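Can2 (Sulfobacillus thermosulfidooxidans, PDB 7BDV) is a CRISPR ancillary effector nuclease of dual specificity that binds cyclic tetra-adenylate through its CARF domains and potentiates type III CRISPR defence. Local coordinates at residues Asn89-Thr95 with Arg114-Val119. Numbering follows the deposited sequence.
Sequences NAILNVT and RPIIYV. With nucleotides of chain E.
Strands 90-93 and 116-119 run parallel, axes 4.8 Å apart and inclined 27°, with Leu92 paired to Ile116 and Asn93 to Ile117. Three backbone hydrogen bonds set the register: Leu92 N to Pro115 O (3.1 Å), Ile117 N to Leu92 O (2.9 Å) and Val94 N to Ile117 O (3.1 Å). Arg114 (m, m, m) curls back, NE reaching Ala90 O at 3.0 Å. On one face Ile116 CG2 fits between Leu92 CD2 (4.1 Å) and Val94 CG1 (3.7 Å), under helix 99-111; on the other, Ile91 CD1 fills the gap between Pro115 CB (4.0 Å) and Ile117 CG2 (3.9 Å). At the end of strand 90-93, Asn93 OD1 accepts Thr95 N (3.1 Å) in an Asx turn, placing Thr95 OG1 to receive Val119 N (3.1 Å) and Thr95 CG2 over the Tyr118 ring (CH-pi, 4.1 Å to the centroid). Tyr118 OH donates to OP1 of A2 of chain E (2.5 Å). Parallel strands of a right-handed beta-alpha-beta crossover end at the cyclic tetra-adenylate site of a Rossmann-like CARF domain.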
# COMPACT_ATOMS: atom_id res chain seq x y z
N ASN A 89 17.31 24.25 26.30
CA ASN A 89 15.85 24.24 26.51
C ASN A 89 15.14 23.49 25.37
O ASN A 89 13.96 23.76 25.12
CB ASN A 89 15.31 25.67 26.66
CG ASN A 89 16.04 26.45 27.74
OD1 ASN A 89 16.67 27.47 27.47
ND2 ASN A 89 16.00 25.94 28.97
N ALA A 90 15.82 22.56 24.70
CA ALA A 90 15.30 21.82 23.54
C ALA A 90 14.17 20.91 24.03
O ALA A 90 14.24 20.46 25.18
CB ALA A 90 16.43 21.07 22.91
N ILE A 91 13.17 20.63 23.19
CA ILE A 91 12.15 19.55 23.39
C ILE A 91 12.27 18.58 22.21
O ILE A 91 12.50 19.04 21.08
CB ILE A 91 10.74 20.16 23.53
CG1 ILE A 91 9.61 19.13 23.46
CG2 ILE A 91 10.52 21.25 22.50
CD1 ILE A 91 8.29 19.68 23.90
N LEU A 92 12.15 17.27 22.47
CA LEU A 92 12.30 16.20 21.46
C LEU A 92 10.92 15.65 21.12
O LEU A 92 10.17 15.28 22.03
CB LEU A 92 13.20 15.08 21.99
CG LEU A 92 13.33 13.87 21.08
CD1 LEU A 92 14.14 14.22 19.85
CD2 LEU A 92 13.99 12.70 21.80
N ASN A 93 10.61 15.62 19.82
CA ASN A 93 9.56 14.78 19.20
C ASN A 93 10.22 13.48 18.76
O ASN A 93 10.97 13.51 17.82
CB ASN A 93 8.85 15.52 18.08
CG ASN A 93 7.63 14.75 17.59
OD1 ASN A 93 7.52 13.53 17.78
ND2 ASN A 93 6.74 15.46 16.94
N VAL A 94 9.96 12.38 19.48
CA VAL A 94 10.67 11.07 19.31
C VAL A 94 9.83 10.16 18.38
O VAL A 94 10.17 8.97 18.25
CB VAL A 94 10.93 10.45 20.70
CG1 VAL A 94 9.65 9.93 21.35
CG2 VAL A 94 12.01 9.36 20.69
N THR A 95 8.78 10.68 17.74
CA THR A 95 7.80 9.88 16.93
C THR A 95 8.45 9.47 15.60
O THR A 95 8.20 8.37 15.10
CB THR A 95 6.50 10.64 16.64
OG1 THR A 95 6.14 11.48 17.73
CG2 THR A 95 5.35 9.69 16.32
N ARG A 114 14.92 16.58 29.83
CA ARG A 114 14.20 17.39 28.81
C ARG A 114 12.82 16.80 28.55
O ARG A 114 12.61 15.59 28.71
CB ARG A 114 15.00 17.46 27.51
CG ARG A 114 16.41 18.01 27.62
CD ARG A 114 16.55 19.35 28.32
NE ARG A 114 15.59 20.32 27.85
CZ ARG A 114 14.92 21.19 28.60
NH1 ARG A 114 15.14 21.27 29.90
NH2 ARG A 114 14.08 22.01 27.99
N PRO A 115 11.85 17.65 28.16
CA PRO A 115 10.56 17.18 27.67
C PRO A 115 10.68 16.36 26.37
O PRO A 115 11.45 16.69 25.46
CB PRO A 115 9.72 18.43 27.41
CG PRO A 115 10.54 19.60 27.95
CD PRO A 115 11.95 19.11 28.18
N ILE A 116 9.90 15.29 26.31
CA ILE A 116 9.89 14.36 25.15
C ILE A 116 8.43 14.03 24.85
O ILE A 116 7.76 13.51 25.74
CB ILE A 116 10.72 13.09 25.41
CG1 ILE A 116 12.16 13.40 25.78
CG2 ILE A 116 10.64 12.18 24.18
CD1 ILE A 116 12.93 12.21 26.38
N ILE A 117 7.99 14.32 23.63
CA ILE A 117 6.61 14.08 23.17
C ILE A 117 6.60 12.95 22.13
O ILE A 117 7.59 12.75 21.44
CB ILE A 117 6.00 15.38 22.64
CG1 ILE A 117 6.59 15.79 21.29
CG2 ILE A 117 6.13 16.47 23.69
CD1 ILE A 117 5.78 16.84 20.59
N TYR A 118 5.48 12.25 22.05
CA TYR A 118 5.21 11.19 21.07
C TYR A 118 3.76 11.35 20.62
O TYR A 118 2.90 11.51 21.49
CB TYR A 118 5.50 9.82 21.67
CG TYR A 118 5.18 8.68 20.74
CD1 TYR A 118 3.88 8.19 20.63
CD2 TYR A 118 6.16 8.09 19.96
CE1 TYR A 118 3.58 7.15 19.76
CE2 TYR A 118 5.87 7.06 19.07
CZ TYR A 118 4.57 6.58 19.00
OH TYR A 118 4.28 5.58 18.12
N VAL A 119 3.52 11.36 19.31
CA VAL A 119 2.20 11.60 18.70
C VAL A 119 1.54 10.26 18.41
O VAL A 119 2.04 9.55 17.57
CB VAL A 119 2.28 12.47 17.44
CG1 VAL A 119 0.90 12.62 16.87
CG2 VAL A 119 2.86 13.84 17.74
P A E 1 8.13 6.12 9.97
OP1 A E 1 8.19 7.46 9.24
OP2 A E 1 7.19 5.18 9.23
O5' A E 1 7.62 6.36 11.46
C5' A E 1 6.38 7.05 11.61
C4' A E 1 5.95 6.85 13.03
O4' A E 1 4.94 7.84 13.33
C3' A E 1 5.28 5.51 13.34
O3' A E 1 5.34 5.30 14.72
C2' A E 1 3.82 5.80 13.05
O2' A E 1 2.99 4.89 13.72
C1' A E 1 3.75 7.19 13.70
N9 A E 1 2.68 8.06 13.33
C8 A E 1 2.02 8.88 14.20
N7 A E 1 1.12 9.62 13.61
C5 A E 1 1.22 9.29 12.28
C6 A E 1 0.53 9.75 11.15
N6 A E 1 -0.41 10.68 11.18
N1 A E 1 0.90 9.23 9.96
C2 A E 1 1.86 8.31 9.93
N3 A E 1 2.54 7.78 10.91
C4 A E 1 2.19 8.34 12.08
P A E 2 6.37 4.27 15.42
OP1 A E 2 6.23 4.54 16.87
OP2 A E 2 7.68 4.08 14.74
O5' A E 2 5.59 2.88 15.27
C5' A E 2 5.55 2.26 13.98
C4' A E 2 5.62 0.77 14.25
O4' A E 2 4.55 0.45 15.18
C3' A E 2 5.43 -0.19 13.07
O3' A E 2 6.32 -1.34 13.22
C2' A E 2 3.96 -0.58 13.22
O2' A E 2 3.58 -1.84 12.69
C1' A E 2 3.86 -0.68 14.72
N9 A E 2 2.54 -0.64 15.28
C8 A E 2 1.56 0.32 15.07
N7 A E 2 0.47 0.06 15.74
C5 A E 2 0.74 -1.13 16.42
C6 A E 2 -0.02 -1.92 17.28
N6 A E 2 -1.26 -1.60 17.58
N1 A E 2 0.53 -3.04 17.81
C2 A E 2 1.79 -3.34 17.45
N3 A E 2 2.62 -2.67 16.64
C4 A E 2 2.02 -1.56 16.15